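Local coordinates for protein branched-chain phosphotransacylase (Enterococcus faecalis, PDB 1YCO) that probably transfers branched-chain acyl groups between coenzyme A and phosphate, at residues G9-K19 against E43-C51; P125-E135 against L169-F177. All coordinates share one frame; numbering follows the deposited sequence.

Contact 1: G9-K19 against E43-C51; sequences GSQPEILQLVK and ENLWKYVHC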
ATOM      1  N   GLY A   9      28.209 -11.303   8.606  1.00 47.18           N
ATOM      2  CA  GLY A   9      28.592 -10.153   7.804  1.00 50.15           C
ATOM      3  C   GLY A   9      29.843 -10.299   6.962  1.00 50.27           C
ATOM      4  O   GLY A   9      30.240  -9.360   6.278  1.00 50.21           O
ATOM      5  N   SER A  10      30.480 -11.462   7.000  1.00 51.99           N
ATOM      6  CA  SER A  10      31.684 -11.637   6.203  1.00 53.54           C
ATOM      7  C   SER A  10      31.307 -11.942   4.756  1.00 53.48           C
ATOM      8  O   SER A  10      31.588 -13.026   4.246  1.00 54.51           O
ATOM      9  CB  SER A  10      32.543 -12.758   6.772  1.00 54.74           C
ATOM     10  OG  SER A  10      33.789 -12.793   6.105  1.00 57.62           O
ATOM     11  N   GLN A  11      30.684 -10.966   4.100  1.00 53.25           N
ATOM     12  CA  GLN A  11      30.235 -11.116   2.722  1.00 54.16           C
ATOM     13  C   GLN A  11      30.598  -9.896   1.875  1.00 54.46           C
ATOM     14  O   GLN A  11      30.567  -8.765   2.359  1.00 55.28           O
ATOM     15  CB  GLN A  11      28.722 -11.309   2.709  1.00 54.42           C
ATOM     16  CG  GLN A  11      28.232 -12.309   3.744  1.00 53.65           C
ATOM     17  CD  GLN A  11      28.589 -13.744   3.396  1.00 56.49           C
ATOM     18  OE1 GLN A  11      28.301 -14.669   4.156  1.00 57.76           O
ATOM     19  NE2 GLN A  11      29.214 -13.938   2.242  1.00 56.98           N
ATOM     20  N   PRO A  12      30.931 -10.107   0.588  1.00 55.07           N
ATOM     21  CA  PRO A  12      31.291  -8.959  -0.255  1.00 55.40           C
ATOM     22  C   PRO A  12      30.190  -7.897  -0.302  1.00 54.77           C
ATOM     23  O   PRO A  12      30.459  -6.717  -0.546  1.00 54.61           O
ATOM     24  CB  PRO A  12      31.576  -9.603  -1.614  1.00 55.59           C
ATOM     25  CG  PRO A  12      30.655 -10.779  -1.632  1.00 54.74           C
ATOM     26  CD  PRO A  12      30.789 -11.333  -0.220  1.00 55.27           C
ATOM     27  N   GLU A  13      28.955  -8.325  -0.051  1.00 54.48           N
ATOM     28  CA  GLU A  13      27.814  -7.411  -0.035  1.00 54.31           C
ATOM     29  C   GLU A  13      27.891  -6.557   1.243  1.00 53.18           C
ATOM     30  O   GLU A  13      27.677  -5.342   1.205  1.00 53.39           O
ATOM     31  CB  GLU A  13      26.500  -8.192  -0.045  1.00 56.53           C
ATOM     32  CG  GLU A  13      26.409  -9.288  -1.105  1.00 59.26           C
ATOM     33  CD  GLU A  13      26.941 -10.626  -0.622  1.00 61.43           C
ATOM     34  OE1 GLU A  13      26.617 -11.012   0.525  1.00 61.37           O
ATOM     35  OE2 GLU A  13      27.664 -11.300  -1.395  1.00 62.81           O
ATOM     36  N   ILE A  14      28.200  -7.196   2.369  1.00 49.74           N
ATOM     37  CA  ILE A  14      28.317  -6.480   3.628  1.00 47.84           C
ATOM     38  C   ILE A  14      29.568  -5.603   3.586  1.00 48.35           C
ATOM     39  O   ILE A  14      29.572  -4.484   4.100  1.00 48.41           O
ATOM     40  CB  ILE A  14      28.387  -7.464   4.843  1.00 46.06           C
ATOM     41  CG1 ILE A  14      27.079  -8.249   4.963  1.00 47.98           C
ATOM     42  CG2 ILE A  14      28.661  -6.707   6.129  1.00 43.68           C
ATOM     43  CD1 ILE A  14      25.819  -7.382   5.155  1.00 45.46           C
ATOM     44  N   LEU A  15      30.622  -6.098   2.947  1.00 48.55           N
ATOM     45  CA  LEU A  15      31.873  -5.343   2.842  1.00 50.25           C
ATOM     46  C   LEU A  15      31.652  -3.990   2.165  1.00 50.89           C
ATOM     47  O   LEU A  15      32.211  -2.974   2.583  1.00 50.89           O
ATOM     48  CB  LEU A  15      32.903  -6.143   2.046  1.00 51.47           C
ATOM     49  CG  LEU A  15      34.331  -5.619   2.142  1.00 53.08           C
ATOM     50  CD1 LEU A  15      34.850  -5.787   3.562  1.00 53.81           C
ATOM     51  CD2 LEU A  15      35.206  -6.382   1.170  1.00 55.42           C
ATOM     52  N   GLN A  16      30.835  -3.987   1.117  1.00 51.16           N
ATOM     53  CA  GLN A  16      30.532  -2.763   0.388  1.00 52.40           C
ATOM     54  C   GLN A  16      29.849  -1.748   1.322  1.00 50.47           C
ATOM     55  O   GLN A  16      30.062  -0.539   1.200  1.00 50.20           O
ATOM     56  CB  GLN A  16      29.623  -3.086  -0.805  1.00 55.16           C
ATOM     57  CG  GLN A  16      29.961  -2.334  -2.086  1.00 59.86           C
ATOM     58  CD  GLN A  16      28.874  -2.468  -3.150  1.00 62.29           C
ATOM     59  OE1 GLN A  16      28.433  -3.577  -3.468  1.00 62.22           O
ATOM     60  NE2 GLN A  16      28.438  -1.334  -3.707  1.00 61.68           N
ATOM     61  N   LEU A  17      29.039  -2.254   2.255  1.00 49.37           N
ATOM     62  CA  LEU A  17      28.317  -1.417   3.235  1.00 48.13           C
ATOM     63  C   LEU A  17      29.270  -0.788   4.241  1.00 46.58           C
ATOM     64  O   LEU A  17      29.226   0.419   4.498  1.00 45.97           O
ATOM     65  CB  LEU A  17      27.287  -2.252   4.011  1.00 47.05           C
ATOM     66  CG  LEU A  17      26.558  -1.559   5.171  1.00 45.94           C
ATOM     67  CD1 LEU A  17      25.825  -0.327   4.650  1.00 44.53           C
ATOM     68  CD2 LEU A  17      25.564  -2.527   5.828  1.00 44.19           C
ATOM     69  N   VAL A  18      30.117  -1.631   4.819  1.00 46.04           N
ATOM     70  CA  VAL A  18      31.091  -1.183   5.798  1.00 46.25           C
ATOM     71  C   VAL A  18      31.964  -0.087   5.190  1.00 45.81           C
ATOM     72  O   VAL A  18      32.098   1.005   5.755  1.00 43.07           O
ATOM     73  CB  VAL A  18      31.962  -2.359   6.274  1.00 45.39           C
ATOM     74  CG1 VAL A  18      33.023  -1.865   7.242  1.00 45.28           C
ATOM     75  CG2 VAL A  18      31.081  -3.407   6.940  1.00 42.99           C
ATOM     76  N   LYS A  19      32.544  -0.370   4.029  1.00 46.75           N
ATOM     77  CA  LYS A  19      33.391   0.614   3.368  1.00 50.70           C
ATOM     78  C   LYS A  19      32.653   1.948   3.227  1.00 51.38           C
ATOM     79  O   LYS A  19      33.167   3.006   3.616  1.00 51.43           O
ATOM     80  CB  LYS A  19      33.837   0.105   1.990  1.00 51.35           C
ATOM     81  CG  LYS A  19      34.820  -1.049   2.070  1.00 54.49           C
ATOM     82  CD  LYS A  19      35.405  -1.407   0.717  1.00 55.56           C
ATOM     83  CE  LYS A  19      36.425  -2.548   0.851  1.00 58.35           C
ATOM     84  NZ  LYS A  19      36.989  -3.005  -0.466  1.00 58.53           N
ATOM     85  N   GLU A  43      41.774  -4.916   4.069  1.00 64.52           N
ATOM     86  CA  GLU A  43      42.160  -3.578   4.508  1.00 65.00           C
ATOM     87  C   GLU A  43      41.985  -3.443   6.019  1.00 64.99           C
ATOM     88  O   GLU A  43      41.987  -2.334   6.558  1.00 65.37           O
ATOM     89  CB  GLU A  43      41.309  -2.512   3.806  1.00 65.81           C
ATOM     90  CG  GLU A  43      41.867  -1.092   3.922  1.00 67.07           C
ATOM     91  CD  GLU A  43      43.178  -0.930   3.173  1.00 69.55           C
ATOM     92  OE1 GLU A  43      43.838   0.128   3.326  1.00 71.07           O
ATOM     93  OE2 GLU A  43      43.547  -1.866   2.423  1.00 69.53           O
ATOM     94  N   ASN A  44      41.826  -4.573   6.699  1.00 64.00           N
ATOM     95  CA  ASN A  44      41.641  -4.573   8.145  1.00 64.39           C
ATOM     96  C   ASN A  44      40.476  -3.689   8.627  1.00 63.38           C
ATOM     97  O   ASN A  44      40.487  -3.209   9.765  1.00 63.49           O
ATOM     98  CB  ASN A  44      42.927  -4.131   8.843  1.00 64.75           C
ATOM     99  CG  ASN A  44      43.478  -5.199   9.766  1.00 66.95           C
ATOM    100  OD1 ASN A  44      42.726  -5.823  10.527  1.00 67.24           O
ATOM    101  ND2 ASN A  44      44.799  -5.410   9.719  1.00 66.60           N
ATOM    102  N   LEU A  45      39.482  -3.480   7.765  1.00 61.06           N
ATOM    103  CA  LEU A  45      38.315  -2.666   8.107  1.00 59.71           C
ATOM    104  C   LEU A  45      37.690  -3.134   9.435  1.00 60.10           C
ATOM    105  O   LEU A  45      38.011  -2.615  10.505  1.00 60.36           O
ATOM    106  CB  LEU A  45      37.265  -2.748   6.989  1.00 57.71           C
ATOM    107  CG  LEU A  45      37.706  -2.347   5.576  1.00 57.56           C
ATOM    108  CD1 LEU A  45      36.601  -2.702   4.596  1.00 57.62           C
ATOM    109  CD2 LEU A  45      38.026  -0.860   5.513  1.00 55.69           C
ATOM    110  N   TRP A  46      36.800  -4.122   9.357  1.00 58.11           N
ATOM    111  CA  TRP A  46      36.144  -4.658  10.548  1.00 56.17           C
ATOM    112  C   TRP A  46      37.043  -5.611  11.332  1.00 56.18           C
ATOM    113  O   TRP A  46      38.201  -5.818  10.981  1.00 57.18           O
ATOM    114  CB  TRP A  46      34.861  -5.415  10.168  1.00 54.48           C
ATOM    115  CG  TRP A  46      35.056  -6.585   9.225  1.00 51.11           C
ATOM    116  CD1 TRP A  46      36.004  -7.565   9.309  1.00 51.39           C
ATOM    117  CD2 TRP A  46      34.255  -6.903   8.078  1.00 51.47           C
ATOM    118  NE1 TRP A  46      35.846  -8.472   8.285  1.00 50.40           N
ATOM    119  CE2 TRP A  46      34.782  -8.091   7.516  1.00 50.04           C
ATOM    120  CE3 TRP A  46      33.144  -6.300   7.471  1.00 50.51           C
ATOM    121  CZ2 TRP A  46      34.235  -8.686   6.375  1.00 49.88           C
ATOM    122  CZ3 TRP A  46      32.598  -6.892   6.334  1.00 50.33           C
ATOM    123  CH2 TRP A  46      33.147  -8.076   5.798  1.00 50.86           C
ATOM    124  N   LYS A  47      36.479  -6.185  12.394  1.00 55.40           N
ATOM    125  CA  LYS A  47      37.146  -7.160  13.248  1.00 55.39           C
ATOM    126  C   LYS A  47      36.477  -8.519  13.009  1.00 55.92           C
ATOM    127  O   LYS A  47      35.467  -8.839  13.644  1.00 57.81           O
ATOM    128  CB  LYS A  47      36.988  -6.776  14.721  1.00 55.71           C
ATOM    129  CG  LYS A  47      37.877  -5.617  15.191  1.00 58.66           C
ATOM    130  CD  LYS A  47      39.281  -6.070  15.648  1.00 57.52           C
ATOM    131  CE  LYS A  47      40.103  -6.708  14.518  1.00 57.89           C
ATOM    132  NZ  LYS A  47      40.475  -5.755  13.416  1.00 55.89           N
ATOM    133  N   TYR A  48      37.034  -9.306  12.090  1.00 53.74           N
ATOM    134  CA  TYR A  48      36.499 -10.629  11.748  1.00 51.75           C
ATOM    135  C   TYR A  48      36.549 -11.624  12.911  1.00 51.15           C
ATOM    136  O   TYR A  48      37.492 -11.626  13.695  1.00 52.25           O
ATOM    137  CB  TYR A  48      37.277 -11.215  10.562  1.00 50.05           C
ATOM    138  CG  TYR A  48      36.847 -12.614  10.167  1.00 49.05           C
ATOM    139  CD1 TYR A  48      35.646 -12.834   9.485  1.00 48.34           C
ATOM    140  CD2 TYR A  48      37.629 -13.722  10.493  1.00 47.31           C
ATOM    141  CE1 TYR A  48      35.237 -14.125   9.136  1.00 47.53           C
ATOM    142  CE2 TYR A  48      37.228 -15.013  10.150  1.00 46.95           C
ATOM    143  CZ  TYR A  48      36.037 -15.210   9.475  1.00 46.51           C
ATOM    144  OH  TYR A  48      35.645 -16.486   9.152  1.00 46.03           O
ATOM    145  N   VAL A  49      35.523 -12.463  13.020  1.00 51.60           N
ATOM    146  CA  VAL A  49      35.470 -13.489  14.061  1.00 52.32           C
ATOM    147  C   VAL A  49      34.754 -14.739  13.520  1.00 54.05           C
ATOM    148  O   VAL A  49      33.539 -14.721  13.302  1.00 54.80           O
ATOM    149  CB  VAL A  49      34.716 -13.013  15.330  1.00 50.84           C
ATOM    150  CG1 VAL A  49      34.731 -14.114  16.378  1.00 47.60           C
ATOM    151  CG2 VAL A  49      35.352 -11.752  15.891  1.00 50.12           C
ATOM    152  N   HIS A  50      35.504 -15.817  13.303  1.00 54.20           N
ATOM    153  CA  HIS A  50      34.928 -17.058  12.786  1.00 54.97           C
ATOM    154  C   HIS A  50      34.064 -17.769  13.825  1.00 55.01           C
ATOM    155  O   HIS A  50      34.271 -17.612  15.032  1.00 55.41           O
ATOM    156  CB  HIS A  50      36.031 -18.012  12.330  1.00 56.05           C
ATOM    157  CG  HIS A  50      35.523 -19.213  11.595  1.00 56.99           C
ATOM    158  ND1 HIS A  50      35.960 -20.491  11.865  1.00 57.13           N
ATOM    159  CD2 HIS A  50      34.634 -19.325  10.578  1.00 57.68           C
ATOM    160  CE1 HIS A  50      35.365 -21.340  11.048  1.00 57.26           C
ATOM    161  NE2 HIS A  50      34.555 -20.658  10.256  1.00 58.30           N
ATOM    162  N   CYS A  51      33.103 -18.555  13.342  1.00 54.65           N
ATOM    163  CA  CYS A  51      32.185 -19.306  14.205  1.00 54.65           C
ATOM    164  C   CYS A  51      31.891 -20.696  13.624  1.00 54.52           C
ATOM    165  O   CYS A  51      31.957 -20.888  12.411  1.00 55.10           O
ATOM    166  CB  CYS A  51      30.872 -18.527  14.371  1.00 55.12           C
ATOM    167  SG  CYS A  51      31.070 -16.816  14.965  1.00 57.64           S
TER
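The indole of Trp46 is laid against the first turns of the helix in 9-19, and Leu15 covers one face of it: methyl CD1 sits 4.0 Å from the centroid of the six-membered ring, 25° off its normal, a CH-pi contact displaced toward the rim. Val18 comes at the edge instead, its CG2 lying near the ring plane 3.6 Å from Trp46 CE3. Obliquely to the ring, Gly9 O approaches CH2 of Trp46 at 3.2 Å, and Ile14 CG2 touches CZ3. The ring reaches this position because Trp46 CG stands between the backbone N and the carbonyl carbon (chi1 59°). Tyr48, two residues on, brings CE1 to 3.6 Å from Ser10 OG; the serine hydroxyl is hydrogen-bonded to Glu38 O and the tyrosine OH to Asn37 O. At the other end, the CD1 methyl of Leu45 touches both Leu15 CD1, 3.7 Å away, and Lys19 CG, 3.5 Å from that same Leu45 methyl. Trp46 NE1 is bonded to Asn39 OD1, which satisfies the indole's polar atom. Helix 12-24, the connection of a beta-alpha-beta crossover between the adjacent parallel strands 2-7 and 29-35, thus packs against the segment entering strand 47-50, an outermost strand of the five-stranded parallel sheet; Phe31 of strand 29-35 meets both Val18 and Trp46, while helix 259-274 touches Leu17.

Contact 2: P125-E135 against L169-F177; sequences PTQATLIEIVE and LAKEVTAHF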
ATOM      1  N   PRO A 125      -2.186  -6.515  14.179  1.00 34.61           N
ATOM      2  CA  PRO A 125      -2.323  -5.979  15.536  1.00 34.92           C
ATOM      3  C   PRO A 125      -3.747  -5.758  16.054  1.00 35.04           C
ATOM      4  O   PRO A 125      -4.627  -5.287  15.325  1.00 36.86           O
ATOM      5  CB  PRO A 125      -1.542  -4.672  15.464  1.00 36.13           C
ATOM      6  CG  PRO A 125      -0.492  -4.956  14.439  1.00 37.62           C
ATOM      7  CD  PRO A 125      -1.258  -5.689  13.383  1.00 36.32           C
ATOM      8  N   THR A 126      -3.949  -6.111  17.319  1.00 33.74           N
ATOM      9  CA  THR A 126      -5.218  -5.909  18.015  1.00 34.50           C
ATOM     10  C   THR A 126      -5.115  -4.505  18.602  1.00 33.98           C
ATOM     11  O   THR A 126      -4.097  -3.840  18.453  1.00 35.39           O
ATOM     12  CB  THR A 126      -5.384  -6.864  19.211  1.00 34.27           C
ATOM     13  OG1 THR A 126      -4.268  -6.703  20.100  1.00 34.76           O
ATOM     14  CG2 THR A 126      -5.459  -8.305  18.746  1.00 36.03           C
ATOM     15  N   GLN A 127      -6.147  -4.067  19.305  1.00 34.56           N
ATOM     16  CA  GLN A 127      -6.114  -2.739  19.884  1.00 33.88           C
ATOM     17  C   GLN A 127      -4.953  -2.560  20.861  1.00 33.69           C
ATOM     18  O   GLN A 127      -4.314  -1.510  20.899  1.00 32.90           O
ATOM     19  CB  GLN A 127      -7.430  -2.448  20.589  1.00 34.85           C
ATOM     20  CG  GLN A 127      -7.436  -1.150  21.369  1.00 38.84           C
ATOM     21  CD  GLN A 127      -8.796  -0.845  21.947  1.00 40.91           C
ATOM     22  OE1 GLN A 127      -9.697  -1.685  21.903  1.00 42.71           O
ATOM     23  NE2 GLN A 127      -8.956   0.358  22.501  1.00 41.92           N
ATOM     24  N   ALA A 128      -4.682  -3.589  21.657  1.00 32.57           N
ATOM     25  CA  ALA A 128      -3.608  -3.510  22.640  1.00 30.99           C
ATOM     26  C   ALA A 128      -2.253  -3.406  21.937  1.00 29.90           C
ATOM     27  O   ALA A 128      -1.391  -2.617  22.324  1.00 27.89           O
ATOM     28  CB  ALA A 128      -3.646  -4.732  23.551  1.00 31.69           C
ATOM     29  N   THR A 129      -2.088  -4.218  20.901  1.00 28.76           N
ATOM     30  CA  THR A 129      -0.868  -4.235  20.120  1.00 29.44           C
ATOM     31  C   THR A 129      -0.626  -2.922  19.372  1.00 29.73           C
ATOM     32  O   THR A 129       0.496  -2.385  19.354  1.00 28.77           O
ATOM     33  CB  THR A 129      -0.903  -5.370  19.113  1.00 30.12           C
ATOM     34  OG1 THR A 129      -1.131  -6.599  19.807  1.00 32.58           O
ATOM     35  CG2 THR A 129       0.414  -5.444  18.344  1.00 28.76           C
ATOM     36  N   LEU A 130      -1.682  -2.406  18.760  1.00 28.97           N
ATOM     37  CA  LEU A 130      -1.580  -1.168  18.005  1.00 30.55           C
ATOM     38  C   LEU A 130      -1.174  -0.072  18.980  1.00 31.10           C
ATOM     39  O   LEU A 130      -0.329   0.759  18.660  1.00 30.62           O
ATOM     40  CB  LEU A 130      -2.924  -0.845  17.330  1.00 32.56           C
ATOM     41  CG  LEU A 130      -2.962  -0.094  15.988  1.00 34.32           C
ATOM     42  CD1 LEU A 130      -2.525   1.326  16.185  1.00 36.34           C
ATOM     43  CD2 LEU A 130      -2.094  -0.797  14.949  1.00 33.69           C
ATOM     44  N   ILE A 131      -1.759  -0.094  20.178  1.00 31.66           N
ATOM     45  CA  ILE A 131      -1.431   0.891  21.207  1.00 32.46           C
ATOM     46  C   ILE A 131       0.077   0.880  21.498  1.00 33.20           C
ATOM     47  O   ILE A 131       0.699   1.937  21.586  1.00 33.11           O
ATOM     48  CB  ILE A 131      -2.230   0.623  22.512  1.00 32.69           C
ATOM     49  CG1 ILE A 131      -3.686   1.062  22.311  1.00 32.14           C
ATOM     50  CG2 ILE A 131      -1.602   1.360  23.690  1.00 32.15           C
ATOM     51  CD1 ILE A 131      -4.597   0.783  23.491  1.00 31.59           C
ATOM     52  N   GLU A 132       0.657  -0.312  21.622  1.00 33.02           N
ATOM     53  CA  GLU A 132       2.085  -0.435  21.876  1.00 34.64           C
ATOM     54  C   GLU A 132       2.911  -0.032  20.649  1.00 33.55           C
ATOM     55  O   GLU A 132       4.016   0.485  20.798  1.00 33.89           O
ATOM     56  CB  GLU A 132       2.447  -1.874  22.283  1.00 38.82           C
ATOM     57  CG  GLU A 132       2.071  -2.268  23.723  1.00 43.44           C
ATOM     58  CD  GLU A 132       2.522  -1.239  24.754  1.00 45.16           C
ATOM     59  OE1 GLU A 132       3.688  -0.793  24.693  1.00 46.65           O
ATOM     60  OE2 GLU A 132       1.705  -0.880  25.629  1.00 46.16           O
ATOM     61  N   ILE A 133       2.386  -0.289  19.446  1.00 31.91           N
ATOM     62  CA  ILE A 133       3.078   0.080  18.203  1.00 31.25           C
ATOM     63  C   ILE A 133       3.222   1.600  18.131  1.00 29.33           C
ATOM     64  O   ILE A 133       4.258   2.113  17.711  1.00 24.67           O
ATOM     65  CB  ILE A 133       2.311  -0.407  16.951  1.00 33.17           C
ATOM     66  CG1 ILE A 133       2.385  -1.928  16.865  1.00 35.43           C
ATOM     67  CG2 ILE A 133       2.894   0.202  15.686  1.00 30.53           C
ATOM     68  CD1 ILE A 133       1.444  -2.515  15.830  1.00 39.22           C
ATOM     69  N   VAL A 134       2.178   2.300  18.556  1.00 28.10           N
ATOM     70  CA  VAL A 134       2.175   3.751  18.568  1.00 32.01           C
ATOM     71  C   VAL A 134       3.232   4.218  19.575  1.00 34.17           C
ATOM     72  O   VAL A 134       4.105   5.015  19.243  1.00 35.05           O
ATOM     73  CB  VAL A 134       0.774   4.296  18.950  1.00 31.56           C
ATOM     74  CG1 VAL A 134       0.812   5.802  19.114  1.00 32.02           C
ATOM     75  CG2 VAL A 134      -0.235   3.918  17.869  1.00 31.41           C
ATOM     76  N   GLU A 135       3.174   3.690  20.791  1.00 36.02           N
ATOM     77  CA  GLU A 135       4.139   4.047  21.817  1.00 36.46           C
ATOM     78  C   GLU A 135       5.582   3.889  21.321  1.00 34.55           C
ATOM     79  O   GLU A 135       6.386   4.810  21.454  1.00 33.61           O
ATOM     80  CB  GLU A 135       3.908   3.187  23.057  1.00 40.41           C
ATOM     81  CG  GLU A 135       2.520   3.345  23.635  1.00 45.09           C
ATOM     82  CD  GLU A 135       2.289   4.719  24.229  1.00 50.89           C
ATOM     83  OE1 GLU A 135       2.594   5.728  23.555  1.00 54.00           O
ATOM     84  OE2 GLU A 135       1.792   4.791  25.376  1.00 55.19           O
ATOM     85  N   LEU A 169     -10.792   0.063  14.523  1.00 33.96           N
ATOM     86  CA  LEU A 169      -9.586  -0.006  15.319  1.00 35.32           C
ATOM     87  C   LEU A 169      -9.022   1.413  15.519  1.00 33.81           C
ATOM     88  O   LEU A 169      -8.657   1.787  16.631  1.00 32.40           O
ATOM     89  CB  LEU A 169      -8.564  -0.917  14.633  1.00 37.16           C
ATOM     90  CG  LEU A 169      -7.156  -1.006  15.255  1.00 39.50           C
ATOM     91  CD1 LEU A 169      -7.240  -1.241  16.755  1.00 37.44           C
ATOM     92  CD2 LEU A 169      -6.386  -2.124  14.568  1.00 39.94           C
ATOM     93  N   ALA A 170      -8.977   2.199  14.446  1.00 33.06           N
ATOM     94  CA  ALA A 170      -8.474   3.568  14.520  1.00 33.95           C
ATOM     95  C   ALA A 170      -9.230   4.378  15.564  1.00 33.65           C
ATOM     96  O   ALA A 170      -8.632   5.069  16.391  1.00 34.65           O
ATOM     97  CB  ALA A 170      -8.588   4.255  13.160  1.00 31.04           C
ATOM     98  N   LYS A 171     -10.552   4.305  15.513  1.00 35.41           N
ATOM     99  CA  LYS A 171     -11.384   5.040  16.454  1.00 36.75           C
ATOM    100  C   LYS A 171     -11.129   4.629  17.910  1.00 36.50           C
ATOM    101  O   LYS A 171     -11.127   5.480  18.793  1.00 36.38           O
ATOM    102  CB  LYS A 171     -12.867   4.852  16.116  1.00 38.77           C
ATOM    103  CG  LYS A 171     -13.805   5.555  17.091  1.00 43.79           C
ATOM    104  CD  LYS A 171     -15.276   5.286  16.779  1.00 47.62           C
ATOM    105  CE  LYS A 171     -15.623   3.798  16.888  1.00 49.87           C
ATOM    106  NZ  LYS A 171     -15.293   3.234  18.234  1.00 55.17           N
ATOM    107  N   GLU A 172     -10.912   3.340  18.166  1.00 34.72           N
ATOM    108  CA  GLU A 172     -10.675   2.903  19.539  1.00 36.85           C
ATOM    109  C   GLU A 172      -9.328   3.352  20.086  1.00 36.35           C
ATOM    110  O   GLU A 172      -9.236   3.823  21.216  1.00 37.57           O
ATOM    111  CB  GLU A 172     -10.760   1.390  19.653  1.00 39.69           C
ATOM    112  CG  GLU A 172     -12.086   0.807  19.265  1.00 44.32           C
ATOM    113  CD  GLU A 172     -12.013  -0.700  19.215  1.00 48.17           C
ATOM    114  OE1 GLU A 172     -10.985  -1.209  18.717  1.00 49.79           O
ATOM    115  OE2 GLU A 172     -12.968  -1.375  19.667  1.00 51.15           O
ATOM    116  N   VAL A 173      -8.286   3.205  19.277  1.00 36.38           N
ATOM    117  CA  VAL A 173      -6.936   3.590  19.672  1.00 35.00           C
ATOM    118  C   VAL A 173      -6.889   5.104  19.863  1.00 34.92           C
ATOM    119  O   VAL A 173      -6.161   5.618  20.712  1.00 36.28           O
ATOM    120  CB  VAL A 173      -5.918   3.151  18.588  1.00 36.02           C
ATOM    121  CG1 VAL A 173      -4.498   3.548  18.983  1.00 34.93           C
ATOM    122  CG2 VAL A 173      -6.004   1.638  18.391  1.00 34.25           C
ATOM    123  N   THR A 174      -7.668   5.819  19.062  1.00 35.78           N
ATOM    124  CA  THR A 174      -7.732   7.271  19.171  1.00 35.60           C
ATOM    125  C   THR A 174      -8.309   7.618  20.547  1.00 35.51           C
ATOM    126  O   THR A 174      -7.734   8.414  21.294  1.00 34.75           O
ATOM    127  CB  THR A 174      -8.635   7.875  18.067  1.00 34.98           C
ATOM    128  OG1 THR A 174      -8.065   7.605  16.781  1.00 33.97           O
ATOM    129  CG2 THR A 174      -8.774   9.383  18.248  1.00 35.58           C
ATOM    130  N   ALA A 175      -9.446   7.008  20.876  1.00 34.94           N
ATOM    131  CA  ALA A 175     -10.108   7.238  22.160  1.00 35.84           C
ATOM    132  C   ALA A 175      -9.137   6.995  23.314  1.00 34.56           C
ATOM    133  O   ALA A 175      -9.132   7.734  24.294  1.00 34.87           O
ATOM    134  CB  ALA A 175     -11.330   6.315  22.295  1.00 34.10           C
ATOM    135  N   HIS A 176      -8.319   5.954  23.182  1.00 34.49           N
ATOM    136  CA  HIS A 176      -7.344   5.606  24.201  1.00 36.74           C
ATOM    137  C   HIS A 176      -6.326   6.707  24.440  1.00 38.04           C
ATOM    138  O   HIS A 176      -5.928   6.960  25.582  1.00 38.64           O
ATOM    139  CB  HIS A 176      -6.584   4.346  23.813  1.00 37.58           C
ATOM    140  CG  HIS A 176      -5.463   4.018  24.745  1.00 39.29           C
ATOM    141  ND1 HIS A 176      -5.627   3.198  25.841  1.00 38.69           N
ATOM    142  CD2 HIS A 176      -4.182   4.461  24.792  1.00 39.77           C
ATOM    143  CE1 HIS A 176      -4.496   3.155  26.524  1.00 40.48           C
ATOM    144  NE2 HIS A 176      -3.606   3.914  25.910  1.00 40.16           N
ATOM    145  N   PHE A 177      -5.884   7.349  23.366  1.00 39.08           N
ATOM    146  CA  PHE A 177      -4.887   8.405  23.490  1.00 40.84           C
ATOM    147  C   PHE A 177      -5.462   9.799  23.641  1.00 43.26           C
ATOM    148  O   PHE A 177      -4.709  10.763  23.759  1.00 42.90           O
ATOM    149  CB  PHE A 177      -3.934   8.392  22.297  1.00 37.67           C
ATOM    150  CG  PHE A 177      -2.954   7.270  22.323  1.00 35.38           C
ATOM    151  CD1 PHE A 177      -3.167   6.126  21.565  1.00 34.05           C
ATOM    152  CD2 PHE A 177      -1.816   7.353  23.115  1.00 33.59           C
ATOM    153  CE1 PHE A 177      -2.256   5.073  21.594  1.00 32.47           C
ATOM    154  CE2 PHE A 177      -0.896   6.309  23.156  1.00 32.84           C
ATOM    155  CZ  PHE A 177      -1.114   5.163  22.393  1.00 33.45           C
TER
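Two helices flanking the six-stranded mixed sheet pack across each other at an inclination here, helix 127-143 with helix 165-177, in a helix-helix interface on strand 150-154. The axes of the segments 127-135 and 169-177 approach to 9.9 Å and cross at -58°. At the centre of the interface Val173 meets Leu130 and Ile131: its CG1 is 4.1 Å from Leu130 CD1 and 4.2 Å from Ile131 CG1. Val134 touches Ile151 and Val173 touches Leu153, both of strand 150-154, which ties the interface to the sheet. Toward the N-terminal end of helix 127-143, Leu169 CD1 rests 3.6 Å from Gln127 CA. The extended Gln127 chain, with CG anti to the backbone N, runs out across Glu172 and lays its amide beside CB of that residue; the two oxygens Gln127 OE1 and Glu172 OE1, both acceptors, are not bonded to each other. At the other end Phe177 comes from the direction opposite to Val134, its CZ 3.9 Å from Val134 CG1, and turns its edge to Ile131 O and to the carboxylate of Glu135, whose plane stands 81° from the ring. Next to it, His176 sets CD2 over one face of the Phe177 ring, while Ile131 CD1 lies over a face of the imidazole, 3.6 Å from the ring centroid and 16° off the normal, a CH-pi contact in which the methyl is nearest to ND1.

Overall arrangement
Contact 1 closes before contact 2 opens along the chain, and they lie on opposite sides of its centre, with centres 41 Å apart and nearest atoms about 25 Å apart. Each belongs to a different sheet: 9-19 and 43-51 border the five-stranded parallel sheet at its outermost strand 47-50, whereas 125-135 and 169-177 carry two helices packed on the six-stranded mixed sheet. One joins a helix to the approach of a strand, the other a helix to a helix. They share no residues and no secondary-structure element, and neither is touched by the second chain of the assembly, so both are internal to the subunit, one in each of its two sheet-centred parts.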